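Local atomic coordinates of 4-methyl-5(B-hydroxyethyl)-thiazole monophosphate biosynthesis enzyme (PDB entry 3OT1), a protein that is of unknown function but belongs to the DJ-1/PfpI family and may take part in thiazole monophosphate biosynthesis. Residues 14-19 and 23-28; 105-110 and 116-121. All coordinates share one frame; numbering follows the deposited sequence.

Contact 1: 14-19 and 23-28; sequences VPVAHG and METVII
V16 meets T25 methyl to methyl: V16 CG1 lies 3.6 Å from T25 CG2, the tightest touch between strand 14-16 and the helix facing it, with the two side chains crossing at about a right angle. V14 adds two looser contacts, CG1 to T25 CG2 at 4.4 Å and CG2 to I28 CG2 at 4.2 Å. Beta-branched valines suit this strand: V14 and V16 both point to the helix, V14 with both methyls and V16 with one, while P15 between them turns to the other face and packs on F87.

With chi1 of T25 at -60°, its methyl stands anti to the backbone N and meets the valines, while OG1 hydrogen-bonds to E21 O one turn back. Threonine thus serves an apolar interface without leaving a buried hydroxyl unpartnered. No hydrogen bond joins the two segments; the winding of the helix puts I28 on the same side as T25.

The axes of strand 14-16 and helix 23-28 run nearly antiparallel (157°), 10.1 Å apart at their closest. M41 and A76 extend the apolar layer. This is the first half of a beta-alpha-beta unit, 11-16, 22-34 and 38-43, in the alpha/beta sandwich of the DJ-1/PfpI fold.

Contact 2: 105-110 and 116-121; sequences KLVAAI and LVFAKQ
F118 reaches A109 with the far end of its ring, CZ lying 3.5 Å from A109 CB, in the strand-turn-helix unit that forms the nucleophile elbow in DJ-1 relatives. The neighbouring ring atom CE2 is 3.7 Å from the same A109 CB, so one small methyl meets two ring carbons. V107 supplies the other touch, its CG1 standing 4.1 Å from F118 CZ. Both strand residues come to the ring obliquely, and the side chains of V107 and F118 point opposite ways as they pass.

Residue size explains the fit. The CA atoms of A109 and F118 are 9.3 Å apart, a gap bridged mostly by the length of the phenylalanine; an alanine on the strand leaves the ring tip room to come close. Chi1 of F118 is -58°, which sets CG anti to the carbonyl carbon and sends the ring out from the helix to the sheet. V107 turns CG1 to the ring by holding it anti to its own backbone N, at 174°.

Further out, F124 packs edge-to-face with the F118 ring and also touches V107, while I97 and F100 of helix 91-102 border the same apolar layer. A108 points to the other side of the sheet, against F169 and M173 of helix 166-178. On the helix, V117 packs on L94 and I97. The helix widens to a pi turn over 116-119, and the bond from Q121 N to V117 O, 2.9 Å, starts within that turn.

Overall arrangement
Contact 1 comes first along the chain and closes before contact 2 opens; their centres are about 14 Å apart. Strands 11-16 and 106-110 belong to the same sheet, run parallel and flank strand 74-77, yet their partner helices cover opposite faces: helix 22-34 lies on the side of helix 166-178, helix 113-119 on that of helices 81-88 and 91-102. Between them the contacts join the sheet to both of its helical layers. They touch where E24 OE1 comes within 3.5 Å of I110 CG2; this oxygen also accepts a hydrogen bond from G79 N. E24 further touches C111, just after strand 106-110, an arrangement consistent with the glutamate-cysteine site of DJ-1 relatives.

Contact 1: 14-19 and 23-28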
loop_
_atom_site.group_PDB
_atom_site.type_symbol
_atom_site.label_atom_id
_atom_site.label_comp_id
_atom_site.label_asym_id
_atom_site.label_seq_id
_atom_site.Cartn_x
_atom_site.Cartn_y
_atom_site.Cartn_z
ATOM N N VAL A 14 11.406 -9.541 4.651
ATOM C CA VAL A 14 9.962 -9.534 4.450
ATOM C C VAL A 14 9.576 -10.777 3.644
ATOM O O VAL A 14 9.670 -10.806 2.409
ATOM C CB VAL A 14 9.485 -8.266 3.717
ATOM C CG1 VAL A 14 7.962 -8.274 3.568
ATOM C CG2 VAL A 14 9.926 -7.025 4.465
ATOM N N PRO A 15 9.140 -11.842 4.330
ATOM C CA PRO A 15 8.653 -13.017 3.616
ATOM C C PRO A 15 7.340 -12.712 2.903
ATOM O O PRO A 15 6.532 -11.925 3.387
ATOM C CB PRO A 15 8.410 -14.018 4.735
ATOM C CG PRO A 15 9.304 -13.536 5.832
ATOM C CD PRO A 15 9.176 -12.069 5.776
ATOM N N VAL A 16 7.163 -13.349 1.750
ATOM C CA VAL A 16 5.926 -13.265 0.989
ATOM C C VAL A 16 5.528 -14.654 0.534
ATOM O O VAL A 16 6.379 -15.519 0.312
ATOM C CB VAL A 16 6.086 -12.325 -0.232
ATOM C CG1 VAL A 16 6.309 -10.906 0.249
ATOM C CG2 VAL A 16 7.187 -12.773 -1.185
ATOM N N ALA A 17 4.233 -14.862 0.387
ATOM C CA ALA A 17 3.696 -16.148 -0.058
ATOM C C ALA A 17 2.527 -15.912 -0.984
ATOM O O ALA A 17 1.954 -14.833 -1.055
ATOM C CB ALA A 17 3.211 -16.983 1.158
ATOM N N HIS A 18 2.150 -16.960 -1.705
ATOM C CA HIS A 18 0.884 -16.973 -2.419
ATOM C C HIS A 18 -0.208 -16.611 -1.433
ATOM O O HIS A 18 -0.347 -17.242 -0.397
ATOM C CB HIS A 18 0.674 -18.350 -3.008
ATOM C CG HIS A 18 -0.548 -18.481 -3.851
ATOM N ND1 HIS A 18 -1.087 -19.709 -4.161
ATOM C CD2 HIS A 18 -1.343 -17.556 -4.431
ATOM C CE1 HIS A 18 -2.160 -19.533 -4.911
ATOM N NE2 HIS A 18 -2.349 -18.236 -5.078
ATOM N N GLY A 19 -0.961 -15.569 -1.730
ATOM C CA GLY A 19 -2.014 -15.138 -0.856
ATOM C C GLY A 19 -1.654 -14.067 0.138
ATOM O O GLY A 19 -2.526 -13.631 0.898
HETATM N N MSE A 23 -0.982 -5.044 -0.593
HETATM C CA MSE A 23 -0.804 -3.647 -0.179
HETATM C C MSE A 23 -0.090 -3.601 1.165
HETATM O O MSE A 23 0.749 -2.730 1.378
HETATM C CB MSE A 23 -2.077 -2.801 -0.209
HETATM C CG MSE A 23 -2.946 -2.833 1.004
HETATM SE SE MSE A 23 -4.494 -1.694 0.737
HETATM C CE MSE A 23 -4.302 -0.268 2.071
ATOM N N GLU A 24 -0.403 -4.518 2.073
ATOM C CA GLU A 24 0.366 -4.555 3.312
ATOM C C GLU A 24 1.849 -4.762 3.031
ATOM O O GLU A 24 2.713 -4.100 3.586
ATOM C CB GLU A 24 -0.154 -5.664 4.225
ATOM C CG GLU A 24 -1.569 -5.437 4.716
ATOM C CD GLU A 24 -2.173 -6.609 5.461
ATOM O OE1 GLU A 24 -1.474 -7.573 5.802
ATOM O OE2 GLU A 24 -3.425 -6.538 5.698
ATOM N N THR A 25 2.138 -5.744 2.191
ATOM C CA THR A 25 3.510 -6.067 1.843
ATOM C C THR A 25 4.240 -4.860 1.270
ATOM O O THR A 25 5.347 -4.536 1.701
ATOM C CB THR A 25 3.551 -7.228 0.816
ATOM O OG1 THR A 25 2.925 -8.392 1.374
ATOM C CG2 THR A 25 4.980 -7.572 0.443
ATOM N N VAL A 26 3.647 -4.222 0.277
ATOM C CA VAL A 26 4.315 -3.157 -0.436
ATOM C C VAL A 26 4.406 -1.897 0.431
ATOM O O VAL A 26 5.403 -1.189 0.374
ATOM C CB VAL A 26 3.664 -2.930 -1.812
ATOM C CG1 VAL A 26 4.271 -1.723 -2.487
ATOM C CG2 VAL A 26 3.832 -4.172 -2.667
ATOM N N ILE A 27 3.402 -1.627 1.254
ATOM C CA ILE A 27 3.510 -0.530 2.212
ATOM C C ILE A 27 4.708 -0.749 3.129
ATOM O O ILE A 27 5.484 0.177 3.386
ATOM C CB ILE A 27 2.214 -0.334 3.014
ATOM C CG1 ILE A 27 1.093 0.214 2.121
ATOM C CG2 ILE A 27 2.463 0.582 4.257
ATOM C CD1 ILE A 27 -0.306 0.131 2.735
ATOM N N ILE A 28 4.862 -1.959 3.645
ATOM C CA ILE A 28 5.995 -2.257 4.520
ATOM C C ILE A 28 7.304 -2.039 3.781
ATOM O O ILE A 28 8.188 -1.346 4.288
ATOM C CB ILE A 28 5.891 -3.700 5.074
ATOM C CG1 ILE A 28 4.689 -3.839 6.018
ATOM C CG2 ILE A 28 7.192 -4.105 5.755
ATOM C CD1 ILE A 28 4.197 -5.264 6.229
#

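Contact 2: 105-110 and 116-121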
loop_
_atom_site.group_PDB
_atom_site.type_symbol
_atom_site.label_atom_id
_atom_site.label_comp_id
_atom_site.label_asym_id
_atom_site.label_seq_id
_atom_site.Cartn_x
_atom_site.Cartn_y
_atom_site.Cartn_z
ATOM N N LYS A 105 15.867 -9.939 18.245
ATOM C CA LYS A 105 15.517 -9.014 17.169
ATOM C C LYS A 105 14.037 -8.781 17.072
ATOM O O LYS A 105 13.252 -9.684 17.323
ATOM C CB LYS A 105 16.035 -9.570 15.860
ATOM C CG LYS A 105 17.578 -9.571 15.801
ATOM C CD LYS A 105 18.140 -10.359 14.636
ATOM C CE LYS A 105 19.655 -10.194 14.606
ATOM N NZ LYS A 105 20.278 -11.045 13.565
ATOM N N LEU A 106 13.671 -7.573 16.650
ATOM C CA LEU A 106 12.288 -7.252 16.387
ATOM C C LEU A 106 11.664 -8.195 15.368
ATOM O O LEU A 106 12.173 -8.376 14.266
ATOM C CB LEU A 106 12.216 -5.825 15.864
ATOM C CG LEU A 106 10.816 -5.269 15.603
ATOM C CD1 LEU A 106 9.982 -5.182 16.898
ATOM C CD2 LEU A 106 10.920 -3.889 14.912
ATOM N N VAL A 107 10.514 -8.742 15.762
ATOM C CA VAL A 107 9.605 -9.438 14.867
ATOM C C VAL A 107 8.328 -8.610 14.828
ATOM O O VAL A 107 7.791 -8.226 15.870
ATOM C CB VAL A 107 9.358 -10.875 15.313
ATOM C CG1 VAL A 107 8.283 -11.513 14.422
ATOM C CG2 VAL A 107 10.675 -11.668 15.289
ATOM N N ALA A 108 7.875 -8.333 13.605
ATOM C CA ALA A 108 6.709 -7.486 13.375
ATOM C C ALA A 108 5.737 -8.248 12.495
ATOM O O ALA A 108 6.164 -8.872 11.539
ATOM C CB ALA A 108 7.161 -6.190 12.693
ATOM N N ALA A 109 4.455 -8.204 12.801
ATOM C CA ALA A 109 3.464 -8.902 12.000
ATOM C C ALA A 109 2.134 -8.182 12.014
ATOM O O ALA A 109 1.767 -7.548 12.993
ATOM C CB ALA A 109 3.278 -10.336 12.506
ATOM N N ILE A 110 1.384 -8.315 10.922
ATOM C CA ILE A 110 0.149 -7.582 10.753
ATOM C C ILE A 110 -0.975 -8.495 10.296
ATOM O O ILE A 110 -0.752 -9.528 9.672
ATOM C CB ILE A 110 0.382 -6.390 9.778
ATOM C CG1 ILE A 110 -0.803 -5.416 9.693
ATOM C CG2 ILE A 110 0.828 -6.872 8.407
ATOM C CD1 ILE A 110 -0.430 -4.086 9.073
ATOM N N LEU A 116 -3.188 -16.483 12.795
ATOM C CA LEU A 116 -3.053 -17.739 12.076
ATOM C C LEU A 116 -1.660 -18.341 12.125
ATOM O O LEU A 116 -1.516 -19.548 11.867
ATOM C CB LEU A 116 -3.518 -17.596 10.630
ATOM C CG LEU A 116 -4.983 -17.209 10.455
ATOM C CD1 LEU A 116 -5.343 -17.185 8.967
ATOM C CD2 LEU A 116 -5.913 -18.138 11.233
ATOM N N VAL A 117 -0.651 -17.533 12.478
ATOM C CA VAL A 117 0.707 -18.030 12.648
ATOM C C VAL A 117 1.072 -18.096 14.141
ATOM O O VAL A 117 1.313 -19.187 14.660
ATOM C CB VAL A 117 1.746 -17.234 11.847
ATOM C CG1 VAL A 117 3.129 -17.884 12.042
ATOM C CG2 VAL A 117 1.341 -17.174 10.369
ATOM N N PHE A 118 1.113 -16.964 14.831
ATOM C CA PHE A 118 1.651 -16.989 16.193
ATOM C C PHE A 118 0.761 -17.785 17.157
ATOM O O PHE A 118 1.237 -18.676 17.865
ATOM C CB PHE A 118 1.857 -15.591 16.770
ATOM C CG PHE A 118 2.779 -14.683 15.984
ATOM C CD1 PHE A 118 3.721 -15.155 15.070
ATOM C CD2 PHE A 118 2.700 -13.308 16.207
ATOM C CE1 PHE A 118 4.535 -14.259 14.392
ATOM C CE2 PHE A 118 3.522 -12.446 15.547
ATOM C CZ PHE A 118 4.430 -12.904 14.649
ATOM N N ALA A 119 -0.529 -17.457 17.184
ATOM C CA ALA A 119 -1.439 -18.107 18.109
ATOM C C ALA A 119 -1.538 -19.600 17.772
ATOM O O ALA A 119 -1.487 -20.424 18.685
ATOM C CB ALA A 119 -2.773 -17.414 18.135
ATOM N N LYS A 120 -1.574 -19.970 16.489
ATOM C CA LYS A 120 -1.715 -21.377 16.080
ATOM C C LYS A 120 -0.460 -22.244 16.226
ATOM O O LYS A 120 -0.561 -23.451 16.421
ATOM C CB LYS A 120 -2.240 -21.465 14.631
ATOM C CG LYS A 120 -3.668 -20.982 14.452
ATOM C CD LYS A 120 -4.634 -21.744 15.334
ATOM N N GLN A 121 0.729 -21.648 16.137
ATOM C CA GLN A 121 1.992 -22.388 16.158
ATOM C C GLN A 121 2.849 -22.084 17.385
ATOM O O GLN A 121 4.051 -22.348 17.391
ATOM C CB GLN A 121 2.755 -22.147 14.855
ATOM C CG GLN A 121 2.068 -22.704 13.614
ATOM C CD GLN A 121 1.957 -24.220 13.641
ATOM O OE1 GLN A 121 2.784 -24.919 14.256
ATOM N NE2 GLN A 121 0.936 -24.737 12.989
#